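Local coordinates for protein Phikz039 (PDB 3ZBQ) that is a phage-encoded relative of tubulin and FtsZ, known as PhuZ, that binds guanosine-5'-diphosphate, at residues 159-164 with 210-215. Residues are numbered along the deposited sequence; the frame is centred on the assembly and turned at random.
Sequences KVPMII and HFHKHH
A water links the carbonyl O of Lys159 to the imidazole of His212: it donates to Lys159 O at 2.9 Å and lies in the plane of the ring, 3.1 Å from His212 NE2. Lys159 itself, with positive phi, is the C-prime residue of the Schellman motif that ends helix 138-158. The contact joins the turn leading from that helix into strand 163-168 of the tubulin-like fold to the 3-10 segment that follows helix 202-209. Direct contact rests on Pro161, whose CD sits over one face of the His212 ring in a CH-pi interaction, 3.6 Å from the ring centroid and 23° off its normal. CD is displaced toward ND1, and Val160 CA lies farther out over the same face. With chi1 at 66°, His212 CG stands between its backbone N and carbonyl carbon, and chi2 of -67° sets the turn of the ring. Phe211 CZ touches both CB and CG of Pro161, each at 3.8 Å, the two side chains sliding past each other in opposite directions; Val222 of the neighbouring strand touches both residues and extends this apolar patch into the sheet. Val160 CG1, anti to its own backbone N, meets the imidazole of His210, whose NE2 makes a weak hydrogen bond to Glu125 O, obliquely and 3.8 Å from His210 CD2.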
loop_
_atom_site.group_PDB
_atom_site.type_symbol
_atom_site.label_atom_id
_atom_site.label_comp_id
_atom_site.label_asym_id
_atom_site.label_seq_id
_atom_site.Cartn_x
_atom_site.Cartn_y
_atom_site.Cartn_z
ATOM N N LYS A 159 -0.905 8.291 15.047
ATOM C CA LYS A 159 -0.997 7.594 16.341
ATOM C C LYS A 159 -1.756 6.274 16.261
ATOM O O LYS A 159 -2.370 5.830 17.240
ATOM C CB LYS A 159 -1.619 8.502 17.400
ATOM C CG LYS A 159 -1.041 9.910 17.395
ATOM C CD LYS A 159 -1.754 10.781 18.391
ATOM C CE LYS A 159 -1.416 12.222 18.148
ATOM N NZ LYS A 159 -1.938 13.081 19.242
ATOM N N VAL A 160 -1.706 5.652 15.089
ATOM C CA VAL A 160 -2.386 4.395 14.826
ATOM C C VAL A 160 -1.428 3.595 13.962
ATOM O O VAL A 160 -0.932 4.120 12.958
ATOM C CB VAL A 160 -3.685 4.625 14.021
ATOM C CG1 VAL A 160 -4.287 3.298 13.579
ATOM C CG2 VAL A 160 -4.703 5.431 14.814
ATOM N N PRO A 161 -1.144 2.335 14.337
ATOM C CA PRO A 161 -0.215 1.535 13.524
ATOM C C PRO A 161 -0.696 1.440 12.080
ATOM O O PRO A 161 -1.863 1.134 11.815
ATOM C CB PRO A 161 -0.262 0.151 14.191
ATOM C CG PRO A 161 -0.690 0.440 15.606
ATOM C CD PRO A 161 -1.675 1.567 15.479
ATOM N N MET A 162 0.194 1.730 11.141
ATOM C CA MET A 162 -0.169 1.625 9.746
ATOM C C MET A 162 0.010 0.182 9.301
ATOM O O MET A 162 1.098 -0.381 9.414
ATOM C CB MET A 162 0.695 2.564 8.893
ATOM C CG MET A 162 0.283 2.556 7.471
ATOM S SD MET A 162 1.044 3.881 6.546
ATOM C CE MET A 162 0.401 3.435 4.943
ATOM N N ILE A 163 -1.071 -0.419 8.815
ATOM C CA ILE A 163 -1.066 -1.823 8.430
ATOM C C ILE A 163 -0.767 -1.932 6.941
ATOM O O ILE A 163 -1.500 -1.389 6.109
ATOM C CB ILE A 163 -2.443 -2.477 8.702
ATOM C CG1 ILE A 163 -2.803 -2.390 10.182
ATOM C CG2 ILE A 163 -2.470 -3.921 8.199
ATOM C CD1 ILE A 163 -4.271 -2.646 10.450
ATOM N N ILE A 164 0.305 -2.644 6.602
ATOM C CA ILE A 164 0.642 -2.841 5.201
ATOM C C ILE A 164 0.653 -4.326 4.828
ATOM O O ILE A 164 1.189 -5.178 5.557
ATOM C CB ILE A 164 1.989 -2.161 4.823
ATOM C CG1 ILE A 164 3.166 -2.882 5.479
ATOM C CG2 ILE A 164 1.983 -0.692 5.229
ATOM C CD1 ILE A 164 4.534 -2.465 4.909
ATOM N N HIS A 210 -7.060 -1.957 15.210
ATOM C CA HIS A 210 -6.587 -0.977 16.193
ATOM C C HIS A 210 -6.201 -1.651 17.513
ATOM O O HIS A 210 -6.640 -1.242 18.592
ATOM C CB HIS A 210 -7.661 0.101 16.436
ATOM C CG HIS A 210 -7.942 0.940 15.232
ATOM N ND1 HIS A 210 -9.047 1.764 15.138
ATOM C CD2 HIS A 210 -7.274 1.077 14.063
ATOM C CE1 HIS A 210 -9.035 2.377 13.970
ATOM N NE2 HIS A 210 -7.968 1.979 13.296
ATOM N N PHE A 211 -5.383 -2.691 17.412
ATOM C CA PHE A 211 -4.975 -3.502 18.561
ATOM C C PHE A 211 -4.161 -2.702 19.583
ATOM O O PHE A 211 -3.990 -3.128 20.723
ATOM C CB PHE A 211 -4.130 -4.670 18.057
ATOM C CG PHE A 211 -3.003 -4.227 17.170
ATOM C CD1 PHE A 211 -1.790 -3.817 17.721
ATOM C CD2 PHE A 211 -3.175 -4.147 15.799
ATOM C CE1 PHE A 211 -0.751 -3.364 16.901
ATOM C CE2 PHE A 211 -2.149 -3.696 14.983
ATOM C CZ PHE A 211 -0.937 -3.313 15.541
ATOM N N HIS A 212 -3.639 -1.554 19.163
ATOM C CA HIS A 212 -2.808 -0.731 20.035
ATOM C C HIS A 212 -3.635 -0.137 21.175
ATOM O O HIS A 212 -3.081 0.327 22.175
ATOM C CB HIS A 212 -2.143 0.383 19.223
ATOM C CG HIS A 212 -3.115 1.383 18.681
ATOM N ND1 HIS A 212 -4.050 1.065 17.718
ATOM C CD2 HIS A 212 -3.306 2.688 18.978
ATOM C CE1 HIS A 212 -4.773 2.136 17.439
ATOM N NE2 HIS A 212 -4.343 3.132 18.193
ATOM N N LYS A 213 -4.961 -0.173 21.032
ATOM C CA LYS A 213 -5.865 0.367 22.044
ATOM C C LYS A 213 -5.834 -0.480 23.312
ATOM O O LYS A 213 -6.214 -0.014 24.387
ATOM C CB LYS A 213 -7.308 0.414 21.516
ATOM C CG LYS A 213 -7.603 1.503 20.483
ATOM C CD LYS A 213 -8.833 1.132 19.636
ATOM C CE LYS A 213 -10.137 1.214 20.426
ATOM N NZ LYS A 213 -11.323 0.981 19.534
ATOM N N HIS A 214 -5.370 -1.721 23.186
ATOM C CA HIS A 214 -5.524 -2.701 24.257
ATOM C C HIS A 214 -4.228 -3.391 24.650
ATOM O O HIS A 214 -4.213 -4.217 25.564
ATOM C CB HIS A 214 -6.577 -3.735 23.838
ATOM C CG HIS A 214 -7.860 -3.111 23.397
ATOM N ND1 HIS A 214 -8.406 -3.323 22.152
ATOM C CD2 HIS A 214 -8.679 -2.233 24.026
ATOM C CE1 HIS A 214 -9.518 -2.618 22.036
ATOM N NE2 HIS A 214 -9.709 -1.953 23.162
ATOM N N HIS A 215 -3.141 -3.062 23.959
ATOM C CA HIS A 215 -1.875 -3.736 24.217
ATOM C C HIS A 215 -0.716 -2.766 24.241
ATOM O O HIS A 215 -0.696 -1.789 23.498
ATOM C CB HIS A 215 -1.615 -4.834 23.174
ATOM C CG HIS A 215 -2.719 -5.838 23.079
ATOM N ND1 HIS A 215 -2.917 -6.819 24.033
ATOM C CD2 HIS A 215 -3.707 -5.998 22.166
ATOM C CE1 HIS A 215 -3.970 -7.543 23.703
ATOM N NE2 HIS A 215 -4.470 -7.065 22.574
HETATM O O HOH W 1 -4.856 6.129 18.602
#